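PDB 5VQE: beta-glucoside phosphorylase BglX from Unidentified, which probably cleaves beta-glucosides with phosphate, releasing glucose 1-phosphate, as a phosphorylase of glycoside hydrolase family 3. Local coordinates for residues I159-R163 and S512-H516; Y165-R171 and K553-D557; I460-K464 and F500-V504. All blocks are in the same frame, centred on the assembly; numbering follows the deposited sequence.

Contact 1: I159-R163 and S512-H516; sequences ITNVR and SNPYH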
ATOM      1  N   ILE A 159      -9.321  -1.734   3.805  1.00 19.00           N
ATOM      2  CA  ILE A 159      -8.009  -1.107   3.689  1.00 18.89           C
ATOM      3  C   ILE A 159      -6.892  -2.130   3.579  1.00 18.30           C
ATOM      4  O   ILE A 159      -5.722  -1.745   3.428  1.00 14.92           O
ATOM      5  CB  ILE A 159      -7.761  -0.132   4.862  1.00 20.73           C
ATOM      6  CG1 ILE A 159      -6.670   0.885   4.525  1.00 31.07           C
ATOM      7  CG2 ILE A 159      -7.417  -0.874   6.151  1.00 22.15           C
ATOM      8  CD1 ILE A 159      -7.064   1.882   3.453  1.00 33.25           C
ATOM      9  N   THR A 160      -7.219  -3.424   3.612  1.00 15.53           N
ATOM     10  CA  THR A 160      -6.264  -4.480   3.309  1.00 15.63           C
ATOM     11  C   THR A 160      -6.502  -4.957   1.878  1.00 12.21           C
ATOM     12  O   THR A 160      -6.062  -4.303   0.929  1.00 15.70           O
ATOM     13  CB  THR A 160      -6.392  -5.611   4.329  1.00 17.41           C
ATOM     14  OG1 THR A 160      -7.775  -5.950   4.511  1.00 17.26           O
ATOM     15  CG2 THR A 160      -5.806  -5.165   5.674  1.00 16.21           C
ATOM     16  N   ASN A 161      -7.221  -6.062   1.702  1.00 13.04           N
ATOM     17  CA  ASN A 161      -7.773  -6.439   0.389  1.00 13.43           C
ATOM     18  C   ASN A 161      -6.619  -6.573  -0.602  1.00 14.36           C
ATOM     19  O   ASN A 161      -5.612  -7.229  -0.280  1.00 14.95           O
ATOM     20  CB  ASN A 161      -8.836  -5.411   0.020  1.00 13.65           C
ATOM     21  CG  ASN A 161      -9.797  -5.918  -1.031  1.00 20.46           C
ATOM     22  OD1 ASN A 161      -9.684  -5.587  -2.220  1.00 16.68           O
ATOM     23  ND2 ASN A 161     -10.754  -6.734  -0.601  1.00 15.53           N
ATOM     24  N   VAL A 162      -6.692  -5.961  -1.785  1.00 14.46           N
ATOM     25  CA  VAL A 162      -5.671  -6.173  -2.803  1.00 14.84           C
ATOM     26  C   VAL A 162      -4.329  -5.556  -2.448  1.00 12.93           C
ATOM     27  O   VAL A 162      -3.357  -5.796  -3.163  1.00 13.32           O
ATOM     28  CB  VAL A 162      -6.112  -5.623  -4.177  1.00 13.45           C
ATOM     29  CG1 VAL A 162      -7.324  -6.381  -4.686  1.00 18.48           C
ATOM     30  CG2 VAL A 162      -6.382  -4.129  -4.123  1.00 15.25           C
ATOM     31  N   ARG A 163      -4.240  -4.763  -1.377  1.00 12.33           N
ATOM     32  CA  ARG A 163      -2.945  -4.244  -0.953  1.00 11.33           C
ATOM     33  C   ARG A 163      -2.080  -5.315  -0.305  1.00 11.93           C
ATOM     34  O   ARG A 163      -0.881  -5.080  -0.100  1.00 11.36           O
ATOM     35  CB  ARG A 163      -3.129  -3.075   0.018  1.00 12.35           C
ATOM     36  CG  ARG A 163      -3.815  -1.851  -0.591  1.00 15.45           C
ATOM     37  CD  ARG A 163      -4.082  -0.802   0.476  1.00 14.12           C
ATOM     38  NE  ARG A 163      -2.888  -0.051   0.845  1.00 16.34           N
ATOM     39  CZ  ARG A 163      -2.731   0.584   2.003  1.00 18.30           C
ATOM     40  NH1 ARG A 163      -3.691   0.549   2.923  1.00 17.19           N
ATOM     41  NH2 ARG A 163      -1.608   1.241   2.250  1.00 16.76           N
ATOM     42  N   SER A 512     -10.471  -5.506  -9.130  1.00 17.15           N
ATOM     43  CA  SER A 512      -9.889  -5.110  -7.856  1.00 14.72           C
ATOM     44  C   SER A 512     -10.328  -6.064  -6.749  1.00 14.86           C
ATOM     45  O   SER A 512      -9.697  -7.109  -6.551  1.00 13.64           O
ATOM     46  CB  SER A 512     -10.262  -3.664  -7.543  1.00 16.50           C
ATOM     47  OG  SER A 512      -9.376  -3.125  -6.594  1.00 17.99           O
ATOM     48  N   ASN A 513     -11.417  -5.747  -6.053  1.00 13.85           N
ATOM     49  CA  ASN A 513     -11.843  -6.522  -4.890  1.00 14.74           C
ATOM     50  C   ASN A 513     -12.092  -7.981  -5.278  1.00 16.01           C
ATOM     51  O   ASN A 513     -12.909  -8.246  -6.175  1.00 17.47           O
ATOM     52  CB  ASN A 513     -13.111  -5.897  -4.306  1.00 13.36           C
ATOM     53  CG  ASN A 513     -13.550  -6.543  -3.000  1.00 16.31           C
ATOM     54  OD1 ASN A 513     -13.063  -7.596  -2.615  1.00 16.70           O
ATOM     55  ND2 ASN A 513     -14.501  -5.907  -2.325  1.00 19.64           N
ATOM     56  N   PRO A 514     -11.417  -8.949  -4.654  1.00 15.29           N
ATOM     57  CA  PRO A 514     -11.606 -10.353  -5.038  1.00 13.92           C
ATOM     58  C   PRO A 514     -12.839 -11.007  -4.437  1.00 14.63           C
ATOM     59  O   PRO A 514     -13.103 -12.176  -4.737  1.00 13.56           O
ATOM     60  CB  PRO A 514     -10.336 -11.019  -4.499  1.00 14.16           C
ATOM     61  CG  PRO A 514     -10.054 -10.216  -3.259  1.00 14.95           C
ATOM     62  CD  PRO A 514     -10.373  -8.805  -3.623  1.00 13.58           C
ATOM     63  N   TYR A 515     -13.602 -10.294  -3.611  1.00 14.18           N
ATOM     64  CA  TYR A 515     -14.696 -10.888  -2.849  1.00 16.03           C
ATOM     65  C   TYR A 515     -16.073 -10.515  -3.385  1.00 20.12           C
ATOM     66  O   TYR A 515     -17.061 -10.644  -2.655  1.00 18.46           O
ATOM     67  CB  TYR A 515     -14.597 -10.468  -1.385  1.00 17.14           C
ATOM     68  CG  TYR A 515     -13.296 -10.864  -0.728  1.00 16.69           C
ATOM     69  CD1 TYR A 515     -12.415  -9.907  -0.268  1.00 16.72           C
ATOM     70  CD2 TYR A 515     -12.948 -12.197  -0.588  1.00 15.37           C
ATOM     71  CE1 TYR A 515     -11.226 -10.266   0.334  1.00 17.19           C
ATOM     72  CE2 TYR A 515     -11.769 -12.566   0.006  1.00 18.90           C
ATOM     73  CZ  TYR A 515     -10.909 -11.599   0.466  1.00 17.20           C
ATOM     74  OH  TYR A 515      -9.718 -11.975   1.052  1.00 18.22           O
ATOM     75  N   HIS A 516     -16.176 -10.058  -4.638  1.00 19.02           N
ATOM     76  CA  HIS A 516     -17.462  -9.539  -5.104  1.00 17.99           C
ATOM     77  C   HIS A 516     -18.533 -10.616  -5.222  1.00 17.99           C
ATOM     78  O   HIS A 516     -19.719 -10.277  -5.308  1.00 19.11           O
ATOM     79  CB  HIS A 516     -17.298  -8.820  -6.441  1.00 16.21           C
ATOM     80  CG  HIS A 516     -16.795  -7.419  -6.311  1.00 16.71           C
ATOM     81  ND1 HIS A 516     -17.241  -6.553  -5.336  1.00 19.07           N
ATOM     82  CD2 HIS A 516     -15.881  -6.733  -7.035  1.00 16.19           C
ATOM     83  CE1 HIS A 516     -16.623  -5.393  -5.465  1.00 20.68           C
ATOM     84  NE2 HIS A 516     -15.795  -5.473  -6.493  1.00 19.93           N
TER
HETATM   85  O   HOH W   1     -10.202  -3.511  -4.010  1.00 19.72           O

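Contact 2: Y165-R171 and K553-D557; sequences YGSDPER and KSPVD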
ATOM      1  N   TYR A 165      -0.709  -9.542   0.004  1.00 11.35           N
ATOM      2  CA  TYR A 165      -0.425 -10.752  -0.746  1.00 10.39           C
ATOM      3  C   TYR A 165      -1.392 -11.878  -0.395  1.00 16.21           C
ATOM      4  O   TYR A 165      -1.073 -13.057  -0.594  1.00 13.51           O
ATOM      5  CB  TYR A 165       1.025 -11.196  -0.509  1.00 10.58           C
ATOM      6  CG  TYR A 165       2.038 -10.194  -1.001  1.00 13.27           C
ATOM      7  CD1 TYR A 165       2.135  -9.880  -2.350  1.00 11.67           C
ATOM      8  CD2 TYR A 165       2.893  -9.549  -0.118  1.00 13.28           C
ATOM      9  CE1 TYR A 165       3.050  -8.953  -2.806  1.00 12.91           C
ATOM     10  CE2 TYR A 165       3.817  -8.620  -0.571  1.00 14.94           C
ATOM     11  CZ  TYR A 165       3.885  -8.326  -1.912  1.00 14.78           C
ATOM     12  OH  TYR A 165       4.793  -7.399  -2.360  1.00 16.74           O
ATOM     13  N   GLY A 166      -2.571 -11.536   0.112  1.00 13.63           N
ATOM     14  CA  GLY A 166      -3.601 -12.518   0.368  1.00 15.33           C
ATOM     15  C   GLY A 166      -3.671 -12.936   1.819  1.00 16.27           C
ATOM     16  O   GLY A 166      -3.291 -12.176   2.712  1.00 13.73           O
ATOM     17  N   SER A 167      -4.150 -14.152   2.066  1.00 10.53           N
ATOM     18  CA  SER A 167      -4.478 -14.588   3.416  1.00 17.16           C
ATOM     19  C   SER A 167      -3.603 -15.730   3.913  1.00 17.96           C
ATOM     20  O   SER A 167      -3.852 -16.243   5.007  1.00 20.10           O
ATOM     21  CB  SER A 167      -5.951 -14.996   3.481  1.00 18.88           C
ATOM     22  OG  SER A 167      -6.225 -16.050   2.573  1.00 20.93           O
ATOM     23  N   ASP A 168      -2.585 -16.143   3.153  1.00 16.74           N
ATOM     24  CA  ASP A 168      -1.720 -17.237   3.581  1.00 17.38           C
ATOM     25  C   ASP A 168      -0.395 -16.699   4.103  1.00 16.09           C
ATOM     26  O   ASP A 168       0.402 -16.163   3.313  1.00 13.48           O
ATOM     27  CB  ASP A 168      -1.469 -18.214   2.434  1.00 19.48           C
ATOM     28  CG  ASP A 168      -0.560 -19.361   2.845  1.00 25.72           C
ATOM     29  OD1 ASP A 168      -0.943 -20.134   3.744  1.00 34.52           O
ATOM     30  OD2 ASP A 168       0.550 -19.483   2.290  1.00 25.46           O
ATOM     31  N   PRO A 169      -0.093 -16.844   5.394  1.00 17.06           N
ATOM     32  CA  PRO A 169       1.167 -16.292   5.917  1.00 16.48           C
ATOM     33  C   PRO A 169       2.412 -16.754   5.181  1.00 16.15           C
ATOM     34  O   PRO A 169       3.347 -15.967   5.007  1.00 14.56           O
ATOM     35  CB  PRO A 169       1.157 -16.767   7.374  1.00 14.82           C
ATOM     36  CG  PRO A 169      -0.271 -16.809   7.717  1.00 17.18           C
ATOM     37  CD  PRO A 169      -0.970 -17.309   6.482  1.00 17.39           C
ATOM     38  N   GLU A 170       2.471 -18.011   4.748  1.00 15.15           N
ATOM     39  CA  GLU A 170       3.686 -18.478   4.091  1.00 15.16           C
ATOM     40  C   GLU A 170       3.891 -17.777   2.753  1.00 13.49           C
ATOM     41  O   GLU A 170       5.023 -17.436   2.396  1.00 13.59           O
ATOM     42  CB  GLU A 170       3.648 -20.001   3.935  1.00 18.44           C
ATOM     43  CG  GLU A 170       3.501 -20.735   5.274  1.00 20.06           C
ATOM     44  CD  GLU A 170       4.520 -20.282   6.312  1.00 23.14           C
ATOM     45  OE1 GLU A 170       5.730 -20.330   6.011  1.00 22.57           O
ATOM     46  OE2 GLU A 170       4.111 -19.870   7.424  1.00 24.00           O
ATOM     47  N   ARG A 171       2.811 -17.511   2.017  1.00 13.11           N
ATOM     48  CA  ARG A 171       2.944 -16.790   0.754  1.00 14.08           C
ATOM     49  C   ARG A 171       3.295 -15.323   0.998  1.00 14.34           C
ATOM     50  O   ARG A 171       4.110 -14.742   0.270  1.00 12.11           O
ATOM     51  CB  ARG A 171       1.657 -16.918  -0.070  1.00 15.32           C
ATOM     52  CG  ARG A 171       1.744 -16.240  -1.425  1.00 14.77           C
ATOM     53  CD  ARG A 171       0.555 -16.529  -2.353  1.00 17.06           C
ATOM     54  NE  ARG A 171       0.369 -17.955  -2.628  1.00 15.85           N
ATOM     55  CZ  ARG A 171      -0.591 -18.718  -2.110  1.00 23.38           C
ATOM     56  NH1 ARG A 171      -1.494 -18.215  -1.276  1.00 15.58           N
ATOM     57  NH2 ARG A 171      -0.661 -20.002  -2.441  1.00 27.42           N
ATOM     58  N   LYS A 553      -4.002 -18.298  -9.532  1.00 18.08           N
ATOM     59  CA  LYS A 553      -4.480 -19.091  -8.406  1.00 17.93           C
ATOM     60  C   LYS A 553      -4.874 -18.139  -7.285  1.00 18.56           C
ATOM     61  O   LYS A 553      -4.053 -17.332  -6.837  1.00 17.11           O
ATOM     62  CB  LYS A 553      -3.405 -20.069  -7.928  1.00 21.61           C
ATOM     63  CG  LYS A 553      -3.764 -20.815  -6.649  1.00 26.07           C
ATOM     64  CD  LYS A 553      -2.606 -21.661  -6.158  1.00 28.40           C
ATOM     65  CE  LYS A 553      -2.907 -22.257  -4.797  1.00 32.67           C
ATOM     66  NZ  LYS A 553      -1.917 -23.305  -4.419  1.00 37.99           N
ATOM     67  N   SER A 554      -6.120 -18.235  -6.837  1.00 17.85           N
ATOM     68  CA  SER A 554      -6.629 -17.346  -5.804  1.00 16.54           C
ATOM     69  C   SER A 554      -5.710 -17.366  -4.579  1.00 16.42           C
ATOM     70  O   SER A 554      -5.497 -18.437  -3.998  1.00 15.46           O
ATOM     71  CB  SER A 554      -8.038 -17.774  -5.410  1.00 16.80           C
ATOM     72  OG  SER A 554      -8.932 -17.587  -6.484  1.00 17.20           O
ATOM     73  N   PRO A 555      -5.150 -16.227  -4.164  1.00 13.61           N
ATOM     74  CA  PRO A 555      -4.345 -16.175  -2.931  1.00 14.18           C
ATOM     75  C   PRO A 555      -5.162 -15.931  -1.673  1.00 15.46           C
ATOM     76  O   PRO A 555      -4.586 -15.652  -0.615  1.00 15.53           O
ATOM     77  CB  PRO A 555      -3.418 -14.985  -3.205  1.00 14.67           C
ATOM     78  CG  PRO A 555      -4.284 -14.042  -3.980  1.00 13.78           C
ATOM     79  CD  PRO A 555      -5.219 -14.905  -4.816  1.00 14.42           C
ATOM     80  N   VAL A 556      -6.479 -16.061  -1.815  1.00 15.48           N
ATOM     81  CA  VAL A 556      -7.476 -15.741  -0.811  1.00 15.93           C
ATOM     82  C   VAL A 556      -8.668 -16.644  -1.125  1.00 19.01           C
ATOM     83  O   VAL A 556      -8.750 -17.216  -2.211  1.00 16.17           O
ATOM     84  CB  VAL A 556      -7.795 -14.230  -0.922  1.00 19.86           C
ATOM     85  CG1 VAL A 556      -9.247 -13.972  -1.120  1.00 27.84           C
ATOM     86  CG2 VAL A 556      -7.193 -13.453   0.234  1.00 19.10           C
ATOM     87  N   ASP A 557      -9.580 -16.805  -0.164  1.00 17.70           N
ATOM     88  CA  ASP A 557     -10.821 -17.530  -0.446  1.00 16.71           C
ATOM     89  C   ASP A 557     -11.826 -16.568  -1.065  1.00 20.23           C
ATOM     90  O   ASP A 557     -12.418 -15.757  -0.345  1.00 19.19           O
ATOM     91  CB  ASP A 557     -11.423 -18.147   0.819  1.00 19.34           C
ATOM     92  CG  ASP A 557     -12.756 -18.842   0.554  1.00 28.76           C
ATOM     93  OD1 ASP A 557     -13.048 -19.172  -0.619  1.00 24.24           O
ATOM     94  OD2 ASP A 557     -13.523 -19.048   1.522  1.00 32.17           O
TER
HETATM   95  O   HOH W   2      -1.891 -15.525   0.086  1.00 16.45           O
HETATM   96  O   HOH W   3      -8.962 -16.014   2.490  1.00 13.64           O

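Contact 3: I460-K464 and F500-V504; sequences IEDLK and FVCDV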
ATOM      1  N   ILE A 460     -38.670  -8.528 -20.800  1.00 16.04           N
ATOM      2  CA  ILE A 460     -37.500  -9.398 -20.762  1.00 16.93           C
ATOM      3  C   ILE A 460     -37.304 -10.061 -22.116  1.00 16.88           C
ATOM      4  O   ILE A 460     -36.169 -10.317 -22.528  1.00 15.78           O
ATOM      5  CB  ILE A 460     -37.624 -10.444 -19.637  1.00 16.22           C
ATOM      6  CG1 ILE A 460     -37.594  -9.754 -18.262  1.00 16.66           C
ATOM      7  CG2 ILE A 460     -36.508 -11.491 -19.750  1.00 20.79           C
ATOM      8  CD1 ILE A 460     -37.456 -10.698 -17.070  1.00 20.38           C
ATOM      9  N   GLU A 461     -38.391 -10.349 -22.834  1.00 17.17           N
ATOM     10  CA  GLU A 461     -38.237 -10.917 -24.169  1.00 19.05           C
ATOM     11  C   GLU A 461     -37.583  -9.906 -25.100  1.00 18.56           C
ATOM     12  O   GLU A 461     -36.710 -10.269 -25.898  1.00 16.62           O
ATOM     13  CB  GLU A 461     -39.592 -11.385 -24.710  1.00 19.93           C
ATOM     14  CG  GLU A 461     -39.554 -12.000 -26.113  1.00 23.80           C
ATOM     15  CD  GLU A 461     -38.743 -13.292 -26.210  1.00 33.90           C
ATOM     16  OE1 GLU A 461     -38.322 -13.827 -25.157  1.00 31.16           O
ATOM     17  OE2 GLU A 461     -38.532 -13.776 -27.354  1.00 30.22           O
ATOM     18  N   ASP A 462     -37.979  -8.630 -25.002  1.00 14.95           N
ATOM     19  CA  ASP A 462     -37.283  -7.574 -25.733  1.00 17.89           C
ATOM     20  C   ASP A 462     -35.799  -7.575 -25.392  1.00 17.92           C
ATOM     21  O   ASP A 462     -34.938  -7.545 -26.280  1.00 16.45           O
ATOM     22  CB  ASP A 462     -37.876  -6.201 -25.403  1.00 15.92           C
ATOM     23  CG  ASP A 462     -39.302  -6.023 -25.896  1.00 20.27           C
ATOM     24  OD1 ASP A 462     -39.688  -6.630 -26.916  1.00 16.38           O
ATOM     25  OD2 ASP A 462     -40.034  -5.243 -25.256  1.00 16.92           O
ATOM     26  N   LEU A 463     -35.484  -7.577 -24.096  1.00 17.22           N
ATOM     27  CA  LEU A 463     -34.093  -7.617 -23.666  1.00 14.34           C
ATOM     28  C   LEU A 463     -33.348  -8.780 -24.311  1.00 14.59           C
ATOM     29  O   LEU A 463     -32.230  -8.615 -24.808  1.00 18.49           O
ATOM     30  CB  LEU A 463     -34.028  -7.728 -22.144  1.00 16.84           C
ATOM     31  CG  LEU A 463     -32.634  -7.695 -21.520  1.00 16.79           C
ATOM     32  CD1 LEU A 463     -32.026  -6.294 -21.617  1.00 18.40           C
ATOM     33  CD2 LEU A 463     -32.697  -8.153 -20.067  1.00 17.47           C
ATOM     34  N   LYS A 464     -33.949  -9.978 -24.295  1.00 15.19           N
ATOM     35  CA  LYS A 464     -33.280 -11.145 -24.866  1.00 19.03           C
ATOM     36  C   LYS A 464     -33.123 -11.015 -26.372  1.00 21.46           C
ATOM     37  O   LYS A 464     -32.150 -11.528 -26.941  1.00 18.33           O
ATOM     38  CB  LYS A 464     -34.052 -12.420 -24.547  1.00 23.75           C
ATOM     39  CG  LYS A 464     -34.053 -12.805 -23.088  1.00 18.87           C
ATOM     40  CD  LYS A 464     -35.191 -13.777 -22.781  1.00 25.18           C
ATOM     41  CE  LYS A 464     -34.705 -15.184 -22.516  1.00 29.73           C
ATOM     42  NZ  LYS A 464     -35.844 -16.099 -22.195  1.00 42.34           N
ATOM     43  N   PHE A 500     -30.884 -10.744 -13.975  1.00 19.90           N
ATOM     44  CA  PHE A 500     -31.511 -11.578 -14.993  1.00 17.95           C
ATOM     45  C   PHE A 500     -30.584 -12.709 -15.430  1.00 20.36           C
ATOM     46  O   PHE A 500     -30.591 -13.120 -16.595  1.00 17.36           O
ATOM     47  CB  PHE A 500     -31.926 -10.734 -16.200  1.00 16.81           C
ATOM     48  CG  PHE A 500     -32.871  -9.607 -15.860  1.00 17.28           C
ATOM     49  CD1 PHE A 500     -34.147  -9.872 -15.389  1.00 16.27           C
ATOM     50  CD2 PHE A 500     -32.493  -8.288 -16.036  1.00 16.73           C
ATOM     51  CE1 PHE A 500     -35.019  -8.839 -15.080  1.00 19.40           C
ATOM     52  CE2 PHE A 500     -33.355  -7.260 -15.734  1.00 19.17           C
ATOM     53  CZ  PHE A 500     -34.623  -7.536 -15.252  1.00 19.06           C
ATOM     54  N   VAL A 501     -29.803 -13.262 -14.497  1.00 18.52           N
ATOM     55  CA  VAL A 501     -28.786 -14.255 -14.859  1.00 16.27           C
ATOM     56  C   VAL A 501     -29.383 -15.546 -15.417  1.00 19.66           C
ATOM     57  O   VAL A 501     -28.679 -16.296 -16.099  1.00 20.34           O
ATOM     58  CB  VAL A 501     -27.873 -14.577 -13.656  1.00 16.79           C
ATOM     59  CG1 VAL A 501     -27.075 -13.333 -13.244  1.00 18.69           C
ATOM     60  CG2 VAL A 501     -28.680 -15.140 -12.476  1.00 19.33           C
ATOM     61  N   CYS A 502     -30.657 -15.835 -15.149  1.00 16.19           N
ATOM     62  CA  CYS A 502     -31.304 -17.014 -15.709  1.00 16.95           C
ATOM     63  C   CYS A 502     -32.004 -16.725 -17.029  1.00 18.27           C
ATOM     64  O   CYS A 502     -32.468 -17.664 -17.686  1.00 20.42           O
ATOM     65  CB  CYS A 502     -32.320 -17.578 -14.718  1.00 20.24           C
ATOM     66  SG  CYS A 502     -31.582 -18.114 -13.179  1.00 26.85           S
ATOM     67  N   ASP A 503     -32.088 -15.456 -17.418  1.00 18.75           N
ATOM     68  CA  ASP A 503     -32.701 -15.030 -18.670  1.00 21.67           C
ATOM     69  C   ASP A 503     -31.686 -14.590 -19.712  1.00 20.67           C
ATOM     70  O   ASP A 503     -31.935 -14.754 -20.907  1.00 20.59           O
ATOM     71  CB  ASP A 503     -33.676 -13.873 -18.409  1.00 17.34           C
ATOM     72  CG  ASP A 503     -34.894 -14.301 -17.602  1.00 20.67           C
ATOM     73  OD1 ASP A 503     -35.748 -15.027 -18.154  1.00 20.52           O
ATOM     74  OD2 ASP A 503     -34.990 -13.925 -16.411  1.00 20.77           O
ATOM     75  N   VAL A 504     -30.560 -14.027 -19.285  1.00 18.62           N
ATOM     76  CA  VAL A 504     -29.503 -13.591 -20.189  1.00 14.00           C
ATOM     77  C   VAL A 504     -28.157 -14.010 -19.605  1.00 17.79           C
ATOM     78  O   VAL A 504     -27.877 -13.715 -18.432  1.00 16.28           O
ATOM     79  CB  VAL A 504     -29.558 -12.074 -20.412  1.00 16.93           C
ATOM     80  CG1 VAL A 504     -28.458 -11.626 -21.367  1.00 20.83           C
ATOM     81  CG2 VAL A 504     -30.930 -11.655 -20.943  1.00 19.12           C
TER

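Contact 1: I159-R163 and S512-H516
The carboxamide of N161 meets two flat groups of 512-516, the ring of Y515 and the amide of N513. It comes up to the rim of the ring, where ND2 stands near the ring plane and 3.6 Å from Y515 CD1; amide and ring planes are steeply inclined. P514 lies over one face of the same ring through its CG, offset toward the rim, and N513 CB sits likewise over a face of the H516 ring. Against N513 the two amide planes stand 86° apart. N161 ND2 donates within its own amide plane but reaches N513 OD1 from above the carbonyl plane, in a nearly straight bond of 3.2 Å. From the other face of that plane the same oxygen accepts the backbone N of Y515 at 2.9 Å, closing an Asx turn, so two donors grip one atom and asparagine is well suited to serve turn and contact together. The turn follows strand 506-510 of the mixed sheet, whereas 159-163 belongs to the TIM-barrel-type domain, which makes this a buried seam between the two halves of the enzyme. With CG anti to the backbone N of N161 (chi1 -160°), the side chain reaches across the seam, its OD1 accepting from a water at 2.8 Å that also bonds to S512 OG. Asparagine thus supplies a donor and an acceptor where both are needed. Beside it V162, branched and apolar, packs its methyls on the turn: CG1 sits tightly against S512 O, at 3.1 Å, and 4.0 Å from P514 CD. The Y515 hydroxyl is bonded to D152. Next along the chain, R163 bonds the bound 2-fluoroglucose through NH2 and pairs with E94, while R163 NH1 donates to I159 O at 3.1 Å.

Contact 2: Y165-R171 and K553-D557
P555 and R171 bury the most surface here, with V556 and S167 following, in a contact that ties the start of helix 169-184 in the TIM-barrel-type domain to the C-terminal tail. The helix begins at an N-cap, D168, whose OD2 accepts from R171 N at 3.0 Å, and R171 lies in the first turn. The R171 side chain sets off away from its own backbone N (chi1 -178°) and bends at chi3, which brings the guanidinium over to the tail: NH1 lies 3.9 Å from P555 CA. The long arginine thus brings its polar end obliquely against the proline, and a water in the guanidinium plane, 3.0 Å from R171 NH1, joins that end to P555 O, Y165 O and D168 N. R171 NE pairs with D120, which probably eases the nearness of K553, whose NZ is 4.0 Å from R171 NH2. P555 is compact and rigid; its ring also rests on M114 and A117 of helix 113-119, while its carbonyl oxygen accepts S167 N in a nearly straight bond of 3.1 Å. The same oxygen lies against G166 CA. Glycine suits this point because its backbone angles (phi 100°, psi -153°) would jam a side chain against the preceding carbonyl, and a CB would also run into P555 O. V556 adds a methyl, CG2, which packs against the backbone and side chain of S167. Small and polar, S167 finishes the contact through a second water, 2.7 Å from S167 OG and accepting from D557 N at 2.8 Å.

Contact 3: I460-K464 and F500-V504
I460, L463 and K464 project from one side of helix 460-466 and meet F500, D503 and V504, mostly at an oblique slant. I460 is aimed at the aromatic ring: its CD1 comes within 3.7 Å of F500 CE1, approaching obliquely. The I460 and D503 side chains cross at about a right angle, and the other branch, I460 CG2, lies 3.9 Å from D503 CG, so a beta-branched residue serves two neighbours at once. One turn on, L463 fits between F500 and V504, with CD2 placed 4.0 Å from both F500 CD2 and V504 CG2; the buried leucine suits this apolar corner, which P454 and F470 extend. K464 slides past V504 in the opposite direction, and a somewhat strained bend at chi3 (108°) curls its methylenes round D503 O, with CE coming to 3.2 Å from that oxygen. Its ammonium remains 4.2 Å from D503 OD1, too far for a salt bridge, though the opposite charges probably attract weakly. The loop that receives the helix is folded on itself, since F500 O accepts from both D503 N and V504 N; this turn brings F500, D503 and V504 to face the helix together. The contact is helix-on-loop packing beside the parallel strands 469-475 and 506-510, which follow the helix and the loop respectively in the mixed sheet of the C-terminal alpha/beta domain.

From the N terminus the chain passes first through 159-163, which holds the pocket residue R163, and almost at once through 165-171, farther from the sugar; both belong to the TIM-barrel-type domain. Far later it reaches 460-464 and turns back at 500-504, closing contact 3 as a short loop of 35 residues within the C-terminal alpha/beta domain. Contact 1 closes at 512-516 and contact 2 at 553-557; their long loops cross, and both enclose contact 3. Contacts 1 and 2 touch through Y515 and V556, with centres about 12 Å apart, and together join the two domains. Contact 3 lies well away, its centre about 30 Å from that of contact 1.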